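Amidohydrolase family protein (Acinetobacter baumannii, PDB 4I6K) is probably a hydrolase of 2-pyrone-4,6-dicarboxylate built on the amidohydrolase fold, and holds a citric acid molecule in this crystal. Local coordinates at residues A[164-169]-A[174-179]; A[130-133]-A[138-141]. All blocks are in the same frame, centred on the assembly; numbering follows the deposited sequence.

Overall arrangement
Both contacts belong to a barrel of eight parallel strands ringed by helices, contact 1 lying between the strands and the surrounding helices and contact 2 at the outer surface; their centres are about 13 Å apart on the same side of the chain's centre. In contact 1 helix 159-169 packs on strand 176-178, the next strand of the barrel, and every touching side chain is buried and apolar. In contact 2 the loop after strand 119-125 folds back on the following helix, 137-148, with proline and tryptophan meeting beside a backbone carbonyl. The two share no element, but they touch: Leu131, from the loop of contact 2, packs on Leu165 in the helix of contact 1, CD1 lying 4.0 Å from CG.

Contact 1 (A[164-169]-A[174-179]); sequences QLLPQL and FDVVID
The backbone oxygens of Leu169 and Phe174 both accept from NE2 of Gln206, which so ties the last turn of helix 159-169 to the chain entering strand 176-178. Across the contact itself everything is apolar. Leu169 divides its two methyls between two partners: CD1 lies 4.0 Å from CG1 of Val176, while CD2 comes to the ring edge of Phe174, close to the ring plane and 4.1 Å from CZ. The first branch of Val176 is put there by its torsion: CG1 stands anti to the backbone N (chi1 -170°) and reaches toward the helix. The other methyl, CG2, lies in the plane of the Phe174 ring at its edge, 4.0 Å from CE1, so valine joins helix and ring with one short forked side chain. Leucine suits position 169 for a similar reason, since its fork sits one carbon further out and spans both neighbours. One turn back, Leu166 extends the layer more loosely, its CD2 lying 4.3 Å from CG1 of Val176, and Ile178 continues the strand's outward face at a greater distance. The ring of Tyr172 meets that of Phe174 with the planes almost parallel. The arrangement is the helix-to-strand return of a beta-alpha-beta unit in a (βα)8 barrel: strand 152-156, helix 159-169 and strand 176-178 follow one another, with Leu166 also reaching Leu155 of the preceding strand, His207 of strand 207-210 and Leu201 of helix 193-201.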
loop_
_atom_site.group_PDB
_atom_site.type_symbol
_atom_site.label_atom_id
_atom_site.label_comp_id
_atom_site.label_asym_id
_atom_site.label_seq_id
_atom_site.Cartn_x
_atom_site.Cartn_y
_atom_site.Cartn_z
ATOM N N GLN A 164 -2.143 11.209 -13.426
ATOM C CA GLN A 164 -3.276 12.111 -13.278
ATOM C C GLN A 164 -3.435 12.597 -11.852
ATOM O O GLN A 164 -3.812 13.745 -11.601
ATOM C CB GLN A 164 -4.533 11.318 -13.588
ATOM C CG GLN A 164 -5.633 12.123 -14.123
ATOM C CD GLN A 164 -5.503 12.262 -15.596
ATOM O OE1 GLN A 164 -4.492 12.765 -16.097
ATOM N NE2 GLN A 164 -6.516 11.802 -16.318
ATOM N N LEU A 165 -3.176 11.692 -10.914
ATOM C CA LEU A 165 -3.453 11.926 -9.501
ATOM C C LEU A 165 -2.388 12.742 -8.787
ATOM O O LEU A 165 -2.703 13.645 -8.010
ATOM C CB LEU A 165 -3.629 10.587 -8.787
ATOM C CG LEU A 165 -4.868 9.802 -9.221
ATOM C CD1 LEU A 165 -4.707 8.330 -8.905
ATOM C CD2 LEU A 165 -6.094 10.389 -8.542
ATOM N N LEU A 166 -1.130 12.414 -9.040
ATOM C CA LEU A 166 -0.038 13.054 -8.324
ATOM C C LEU A 166 -0.112 14.579 -8.423
ATOM O O LEU A 166 0.054 15.279 -7.416
ATOM C CB LEU A 166 1.321 12.535 -8.816
ATOM C CG LEU A 166 1.733 11.109 -8.399
ATOM C CD1 LEU A 166 3.254 10.958 -8.295
ATOM C CD2 LEU A 166 1.096 10.725 -7.083
ATOM N N PRO A 167 -0.348 15.105 -9.637
ATOM C CA PRO A 167 -0.411 16.558 -9.797
ATOM C C PRO A 167 -1.438 17.206 -8.876
ATOM O O PRO A 167 -1.174 18.262 -8.327
ATOM C CB PRO A 167 -0.812 16.729 -11.264
ATOM C CG PRO A 167 -0.189 15.578 -11.932
ATOM C CD PRO A 167 -0.341 14.420 -10.941
ATOM N N GLN A 168 -2.594 16.577 -8.706
ATOM C CA GLN A 168 -3.618 17.093 -7.788
ATOM C C GLN A 168 -3.213 16.969 -6.318
ATOM O O GLN A 168 -3.466 17.870 -5.492
ATOM C CB GLN A 168 -4.947 16.379 -8.041
ATOM C CG GLN A 168 -5.744 17.059 -9.135
ATOM C CD GLN A 168 -6.485 16.089 -10.023
ATOM O OE1 GLN A 168 -6.909 16.448 -11.121
ATOM N NE2 GLN A 168 -6.646 14.851 -9.560
ATOM N N LEU A 169 -2.569 15.852 -6.002
ATOM C CA LEU A 169 -2.134 15.599 -4.647
ATOM C C LEU A 169 -0.929 16.490 -4.291
ATOM O O LEU A 169 -0.630 16.701 -3.112
ATOM C CB LEU A 169 -1.859 14.103 -4.462
ATOM C CG LEU A 169 -3.101 13.214 -4.705
ATOM C CD1 LEU A 169 -2.816 11.722 -4.536
ATOM C CD2 LEU A 169 -4.246 13.615 -3.797
ATOM N N PHE A 174 0.369 16.145 2.950
ATOM C CA PHE A 174 0.482 14.743 3.377
ATOM C C PHE A 174 1.438 13.892 2.553
ATOM O O PHE A 174 1.758 14.200 1.401
ATOM C CB PHE A 174 -0.887 14.039 3.479
ATOM C CG PHE A 174 -1.804 14.260 2.278
ATOM C CD1 PHE A 174 -1.413 13.888 0.995
ATOM C CD2 PHE A 174 -3.077 14.809 2.451
ATOM C CE1 PHE A 174 -2.262 14.087 -0.097
ATOM C CE2 PHE A 174 -3.936 15.002 1.359
ATOM C CZ PHE A 174 -3.528 14.645 0.092
ATOM N N ASP A 175 1.888 12.808 3.169
ATOM C CA ASP A 175 2.640 11.778 2.474
ATOM C C ASP A 175 1.743 11.093 1.456
ATOM O O ASP A 175 0.583 10.802 1.740
ATOM C CB ASP A 175 3.127 10.752 3.490
ATOM C CG ASP A 175 4.081 11.355 4.497
ATOM O OD1 ASP A 175 3.841 11.220 5.717
ATOM O OD2 ASP A 175 5.070 11.984 4.056
ATOM N N VAL A 176 2.270 10.849 0.264
ATOM C CA VAL A 176 1.544 10.043 -0.713
ATOM C C VAL A 176 2.295 8.734 -0.945
ATOM O O VAL A 176 3.490 8.714 -1.241
ATOM C CB VAL A 176 1.332 10.765 -2.055
ATOM C CG1 VAL A 176 0.358 9.978 -2.932
ATOM C CG2 VAL A 176 0.816 12.191 -1.845
ATOM N N VAL A 177 1.587 7.630 -0.790
ATOM C CA VAL A 177 2.224 6.326 -0.795
ATOM C C VAL A 177 1.736 5.551 -1.998
ATOM O O VAL A 177 0.537 5.468 -2.236
ATOM C CB VAL A 177 1.890 5.575 0.506
ATOM C CG1 VAL A 177 2.607 4.252 0.558
ATOM C CG2 VAL A 177 2.265 6.454 1.715
ATOM N N ILE A 178 2.658 5.013 -2.785
ATOM C CA ILE A 178 2.245 4.320 -4.000
ATOM C C ILE A 178 2.449 2.815 -3.891
ATOM O O ILE A 178 3.558 2.362 -3.649
ATOM C CB ILE A 178 2.936 4.880 -5.272
ATOM C CG1 ILE A 178 2.634 6.380 -5.445
ATOM C CG2 ILE A 178 2.493 4.103 -6.514
ATOM C CD1 ILE A 178 3.788 7.272 -5.031
ATOM N N ASP A 179 1.358 2.063 -4.068
ATOM C CA ASP A 179 1.336 0.606 -3.935
ATOM C C ASP A 179 2.077 -0.132 -5.051
ATOM O O ASP A 179 1.981 0.241 -6.217
ATOM C CB ASP A 179 -0.112 0.108 -3.918
ATOM C CG ASP A 179 -0.824 0.411 -2.619
ATOM O OD1 ASP A 179 -2.073 0.370 -2.617
ATOM O OD2 ASP A 179 -0.147 0.679 -1.600
#

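Contact 2 (A[130-133]-A[138-141])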
loop_
_atom_site.group_PDB
_atom_site.type_symbol
_atom_site.label_atom_id
_atom_site.label_comp_id
_atom_site.label_asym_id
_atom_site.label_seq_id
_atom_site.Cartn_x
_atom_site.Cartn_y
_atom_site.Cartn_z
ATOM N N ASN A 130 -13.257 4.084 -12.200
ATOM C CA ASN A 130 -12.987 5.323 -12.901
ATOM C C ASN A 130 -12.095 6.197 -12.051
ATOM O O ASN A 130 -12.133 6.128 -10.824
ATOM C CB ASN A 130 -14.276 6.074 -13.225
ATOM C CG ASN A 130 -15.139 5.349 -14.241
ATOM O OD1 ASN A 130 -16.328 5.141 -14.014
ATOM N ND2 ASN A 130 -14.544 4.960 -15.367
ATOM N N LEU A 131 -11.292 7.014 -12.722
ATOM C CA LEU A 131 -10.432 7.987 -12.071
ATOM C C LEU A 131 -11.298 9.129 -11.519
ATOM O O LEU A 131 -11.940 9.834 -12.279
ATOM C CB LEU A 131 -9.450 8.519 -13.114
ATOM C CG LEU A 131 -8.207 9.339 -12.767
ATOM C CD1 LEU A 131 -7.083 8.430 -12.271
ATOM C CD2 LEU A 131 -7.765 10.127 -14.005
ATOM N N PRO A 132 -11.330 9.316 -10.190
ATOM C CA PRO A 132 -12.194 10.390 -9.707
ATOM C C PRO A 132 -11.578 11.756 -9.972
ATOM O O PRO A 132 -10.371 11.867 -10.172
ATOM C CB PRO A 132 -12.259 10.137 -8.193
ATOM C CG PRO A 132 -10.960 9.487 -7.865
ATOM C CD PRO A 132 -10.606 8.642 -9.094
ATOM N N ALA A 133 -12.405 12.791 -9.970
ATOM C CA ALA A 133 -11.891 14.143 -10.089
ATOM C C ALA A 133 -11.597 14.662 -8.694
ATOM O O ALA A 133 -12.487 14.762 -7.856
ATOM C CB ALA A 133 -12.883 15.032 -10.802
ATOM N N ASP A 138 -15.813 19.095 -2.921
ATOM C CA ASP A 138 -16.018 18.004 -1.965
ATOM C C ASP A 138 -14.753 17.165 -1.761
ATOM O O ASP A 138 -14.460 16.737 -0.650
ATOM C CB ASP A 138 -17.156 17.114 -2.447
ATOM C CG ASP A 138 -17.075 16.841 -3.938
ATOM O OD1 ASP A 138 -16.544 17.710 -4.661
ATOM O OD2 ASP A 138 -17.533 15.769 -4.391
ATOM N N TRP A 139 -14.015 16.918 -2.838
ATOM C CA TRP A 139 -12.756 16.185 -2.745
ATOM C C TRP A 139 -11.705 16.979 -2.003
ATOM O O TRP A 139 -10.996 16.433 -1.161
ATOM C CB TRP A 139 -12.235 15.780 -4.124
ATOM C CG TRP A 139 -12.715 14.419 -4.480
ATOM C CD1 TRP A 139 -13.714 14.102 -5.353
ATOM C CD2 TRP A 139 -12.251 13.185 -3.932
ATOM N NE1 TRP A 139 -13.888 12.741 -5.399
ATOM C CE2 TRP A 139 -13.008 12.152 -4.531
ATOM C CE3 TRP A 139 -11.269 12.849 -2.995
ATOM C CZ2 TRP A 139 -12.809 10.808 -4.227
ATOM C CZ3 TRP A 139 -11.069 11.515 -2.692
ATOM C CH2 TRP A 139 -11.834 10.507 -3.312
ATOM N N GLN A 140 -11.616 18.269 -2.326
ATOM C CA GLN A 140 -10.680 19.171 -1.672
ATOM C C GLN A 140 -10.950 19.222 -0.172
ATOM O O GLN A 140 -10.020 19.275 0.641
ATOM C CB GLN A 140 -10.775 20.580 -2.266
ATOM C CG GLN A 140 -10.476 20.664 -3.755
ATOM C CD GLN A 140 -10.274 22.096 -4.237
ATOM O OE1 GLN A 140 -11.056 22.997 -3.917
ATOM N NE2 GLN A 140 -9.216 22.312 -5.007
ATOM N N LYS A 141 -12.227 19.204 0.200
ATOM C CA LYS A 141 -12.562 19.283 1.616
ATOM C C LYS A 141 -12.135 18.034 2.382
ATOM O O LYS A 141 -11.505 18.117 3.440
ATOM C CB LYS A 141 -14.047 19.552 1.831
ATOM C CG LYS A 141 -14.304 20.082 3.228
ATOM C CD LYS A 141 -13.109 20.952 3.635
ATOM C CE LYS A 141 -12.660 20.685 5.063
ATOM N NZ LYS A 141 -11.176 20.787 5.199
#
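Pro132 and Trp139 make the apolar part of this contact. The proline's CB comes to the indole beside CE2, 4.1 Å from CZ2 and 4.2 Å from NE1, and approaches the ring system obliquely. A proline is well suited here: its ring offers a rigid, non-polar surface without a long side chain to order, and a broad indole can receive it at several atoms together. CB of Trp139 already points toward the loop, and the first torsion, chi1 -92°, is turned well off a staggered value.

One polar pair comes close without bonding. The carbonyl oxygen of Ala133 lies 3.5 Å from NE1 of Trp139, but the angle is poor and no hydrogen bond forms; its still shorter approach to the indole carbons is doubtful. The CB of Ala133 points away from the helix, so this residue's side of the contact is backbone.

Aromatic stacking comes from outside the two segments. His104 stacks its ring on Trp139, and NE2 of that histidine is hydrogen-bonded to OD2 of Asp138, so the residue just before the tryptophan positions the ring that lies against it. Leu134 also touches the indole.

The side chain of Pro132 is about 14 Å from the bound citric acid, which places the contact apart from the ligand. With no hydrogen bond or salt bridge joining the segments, and proline meeting indole obliquely, this strand-to-helix loop rests on the helix that follows it by van der Waals contact.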